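Leucine rich repeat and phosphatase domain containing protein (Entamoeba histolytica, PDB 3EMU) is classed as a phosphatase and carries a dual-specificity-type catalytic domain, although whether it hydrolyses phosphate esters remains uncertain. Local coordinates at residues I104-L109 / P129-E134. Numbering follows the deposited sequence.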
ATOM      1  N   ILE A 104       2.008   1.536   3.412  1.00 57.30           N
ATOM      2  CA  ILE A 104       1.033   0.454   3.458  1.00 56.52           C
ATOM      3  C   ILE A 104       1.464  -0.751   2.626  1.00 57.09           C
ATOM      4  O   ILE A 104       1.273  -1.901   3.054  1.00 56.82           O
ATOM      5  CB  ILE A 104      -0.417   0.927   3.046  1.00 56.46           C
ATOM      6  CG1 ILE A 104      -1.022   1.812   4.118  1.00 56.25           C
ATOM      7  CG2 ILE A 104      -1.389  -0.264   2.781  1.00 53.99           C
ATOM      8  CD1 ILE A 104      -1.207   1.118   5.462  1.00 57.87           C
ATOM      9  N   VAL A 105       1.973  -0.502   1.420  1.00 56.69           N
ATOM     10  CA  VAL A 105       2.402  -1.583   0.538  1.00 56.51           C
ATOM     11  C   VAL A 105       3.571  -2.366   1.169  1.00 56.83           C
ATOM     12  O   VAL A 105       3.637  -3.600   1.081  1.00 56.29           O
ATOM     13  CB  VAL A 105       2.744  -1.073  -0.913  1.00 56.62           C
ATOM     14  CG1 VAL A 105       3.483  -2.114  -1.732  1.00 55.17           C
ATOM     15  CG2 VAL A 105       1.454  -0.641  -1.677  1.00 57.23           C
ATOM     16  N   ILE A 106       4.484  -1.640   1.806  1.00 56.82           N
ATOM     17  CA  ILE A 106       5.537  -2.258   2.556  1.00 56.63           C
ATOM     18  C   ILE A 106       5.002  -3.193   3.693  1.00 57.72           C
ATOM     19  O   ILE A 106       5.427  -4.341   3.757  1.00 57.33           O
ATOM     20  CB  ILE A 106       6.522  -1.231   3.092  1.00 56.17           C
ATOM     21  CG1 ILE A 106       7.283  -0.580   1.914  1.00 55.25           C
ATOM     22  CG2 ILE A 106       7.500  -1.894   4.103  1.00 54.07           C
ATOM     23  CD1 ILE A 106       8.231   0.571   2.314  1.00 50.97           C
ATOM     24  N   ALA A 107       4.122  -2.686   4.572  1.00 56.77           N
ATOM     25  CA  ALA A 107       3.503  -3.483   5.614  1.00 56.77           C
ATOM     26  C   ALA A 107       2.905  -4.780   5.040  1.00 57.71           C
ATOM     27  O   ALA A 107       3.121  -5.897   5.583  1.00 57.91           O
ATOM     28  CB  ALA A 107       2.449  -2.685   6.336  1.00 55.70           C
ATOM     29  N   PHE A 108       2.163  -4.638   3.936  1.00 57.67           N
ATOM     30  CA  PHE A 108       1.584  -5.773   3.269  1.00 57.23           C
ATOM     31  C   PHE A 108       2.594  -6.859   2.846  1.00 58.37           C
ATOM     32  O   PHE A 108       2.367  -8.048   3.081  1.00 59.72           O
ATOM     33  CB  PHE A 108       0.748  -5.354   2.064  1.00 57.05           C
ATOM     34  CG  PHE A 108       0.255  -6.521   1.269  1.00 57.38           C
ATOM     35  CD1 PHE A 108      -0.813  -7.326   1.761  1.00 56.27           C
ATOM     36  CD2 PHE A 108       0.874  -6.878   0.073  1.00 53.83           C
ATOM     37  CE1 PHE A 108      -1.257  -8.455   1.070  1.00 50.85           C
ATOM     38  CE2 PHE A 108       0.433  -8.002  -0.624  1.00 53.50           C
ATOM     39  CZ  PHE A 108      -0.633  -8.797  -0.116  1.00 52.46           C
ATOM     40  N   LEU A 109       3.676  -6.473   2.179  1.00 58.77           N
ATOM     41  CA  LEU A 109       4.686  -7.422   1.721  1.00 58.92           C
ATOM     42  C   LEU A 109       5.501  -8.011   2.888  1.00 59.09           C
ATOM     43  O   LEU A 109       5.927  -9.167   2.818  1.00 59.52           O
ATOM     44  CB  LEU A 109       5.651  -6.725   0.780  1.00 58.90           C
ATOM     45  CG  LEU A 109       5.178  -6.149  -0.567  1.00 58.80           C
ATOM     46  CD1 LEU A 109       6.360  -5.348  -1.195  1.00 56.20           C
ATOM     47  CD2 LEU A 109       4.704  -7.225  -1.535  1.00 54.71           C
ATOM     48  N   PRO A 129      10.863   4.455  -7.677  1.00 67.26           N
ATOM     49  CA  PRO A 129      12.003   5.295  -7.220  1.00 67.34           C
ATOM     50  C   PRO A 129      11.595   6.591  -6.516  1.00 66.75           C
ATOM     51  O   PRO A 129      12.374   7.133  -5.767  1.00 67.04           O
ATOM     52  CB  PRO A 129      12.772   5.609  -8.523  1.00 68.33           C
ATOM     53  CG  PRO A 129      12.128   4.693  -9.616  1.00 67.95           C
ATOM     54  CD  PRO A 129      10.723   4.457  -9.144  1.00 67.52           C
ATOM     55  N   LEU A 130      10.357   7.030  -6.692  1.00 66.43           N
ATOM     56  CA  LEU A 130       9.869   8.242  -6.012  1.00 66.70           C
ATOM     57  C   LEU A 130       9.502   8.072  -4.533  1.00 65.53           C
ATOM     58  O   LEU A 130       9.139   9.036  -3.866  1.00 65.31           O
ATOM     59  CB  LEU A 130       8.662   8.823  -6.767  1.00 67.31           C
ATOM     60  CG  LEU A 130       8.942   9.341  -8.197  1.00 70.87           C
ATOM     61  CD1 LEU A 130       7.765  10.174  -8.703  1.00 72.89           C
ATOM     62  CD2 LEU A 130      10.255  10.165  -8.257  1.00 72.35           C
ATOM     63  N   ILE A 131       9.575   6.847  -4.026  1.00 64.68           N
ATOM     64  CA  ILE A 131       9.328   6.582  -2.608  1.00 63.16           C
ATOM     65  C   ILE A 131       9.978   7.607  -1.646  1.00 63.56           C
ATOM     66  O   ILE A 131      11.207   7.876  -1.679  1.00 63.95           O
ATOM     67  CB  ILE A 131       9.757   5.109  -2.251  1.00 63.50           C
ATOM     68  CG1 ILE A 131       9.257   4.704  -0.869  1.00 60.92           C
ATOM     69  CG2 ILE A 131      11.288   4.869  -2.451  1.00 59.62           C
ATOM     70  CD1 ILE A 131       9.313   3.177  -0.631  1.00 62.70           C
ATOM     71  N   ASP A 132       9.172   8.174  -0.755  1.00 63.05           N
ATOM     72  CA  ASP A 132       9.733   9.129   0.196  1.00 62.95           C
ATOM     73  C   ASP A 132       8.903   9.177   1.453  1.00 62.26           C
ATOM     74  O   ASP A 132       8.012  10.025   1.625  1.00 61.93           O
ATOM     75  CB  ASP A 132       9.888  10.521  -0.450  1.00 63.45           C
ATOM     76  CG  ASP A 132      10.584  11.528   0.474  1.00 65.22           C
ATOM     77  OD1 ASP A 132      11.209  11.128   1.500  1.00 66.21           O
ATOM     78  OD2 ASP A 132      10.466  12.731   0.179  1.00 68.75           O
ATOM     79  N   ILE A 133       9.190   8.238   2.341  1.00 62.33           N
ATOM     80  CA  ILE A 133       8.275   7.996   3.451  1.00 61.64           C
ATOM     81  C   ILE A 133       8.778   8.776   4.627  1.00 61.02           C
ATOM     82  O   ILE A 133       9.932   8.651   4.953  1.00 61.47           O
ATOM     83  CB  ILE A 133       8.165   6.449   3.795  1.00 61.23           C
ATOM     84  CG1 ILE A 133       7.655   5.700   2.566  1.00 60.28           C
ATOM     85  CG2 ILE A 133       7.261   6.222   5.048  1.00 59.84           C
ATOM     86  CD1 ILE A 133       7.764   4.159   2.613  1.00 55.99           C
ATOM     87  N   GLU A 134       7.923   9.558   5.272  1.00 61.15           N
ATOM     88  CA  GLU A 134       8.310  10.252   6.509  1.00 62.28           C
ATOM     89  C   GLU A 134       8.798   9.313   7.632  1.00 62.31           C
ATOM     90  O   GLU A 134       8.263   8.224   7.833  1.00 61.71           O
ATOM     91  CB  GLU A 134       7.156  11.129   7.019  1.00 62.33           C
ATOM     92  CG  GLU A 134       6.679  12.179   6.017  1.00 66.56           C
ATOM     93  CD  GLU A 134       5.507  13.028   6.546  1.00 72.19           C
ATOM     94  OE1 GLU A 134       4.626  12.541   7.307  1.00 70.62           O
ATOM     95  OE2 GLU A 134       5.476  14.226   6.171  1.00 77.26           O
TER
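Ile-106 rests its terminal methyl against the ends of both Ile-131 and Ile-133, joining helix 100-112 of the dual-specificity phosphatase fold to the loop that links helices 117-127 and 135-151. In this fold helix 100-112 follows the loop that corresponds to the phosphate-binding signature. The tight part is small and wholly apolar. Ile-106 and Ile-133 meet tip to tip, CD1 to CD1 at 3.6 Å; Ile-131 instead crosses Ile-106 at about a right angle, with its CD1 4.1 Å from Ile-106 CD1. In Ile-106, CG1 lies opposite the carbonyl carbon (chi1 -67°) and the chain then runs extended (chi2 175°), which carries CD1 well clear of the helix backbone. Phe-121 and Leu-141, from the helices on either side of the loop in sequence, also touch Ile-106, whose side chain is buried. Toward solvent the contact opens out: the alternating residues Leu-130 and Asp-132 are exposed, no hydrogen bond spans the two segments, and only 78 Å² is buried between them. The loop is tied down instead from the signature-like region, where Asp-132 shares a backbone hydrogen bond with Val-98 and Glu-134 N, at the N-cap of the next helix, bonds Asn-99 OD1. Within the loop, CD1 of Ile-131 lies 3.7 Å from CD1 of Ile-133, closing a triangle of methyls with Ile-106 CD1.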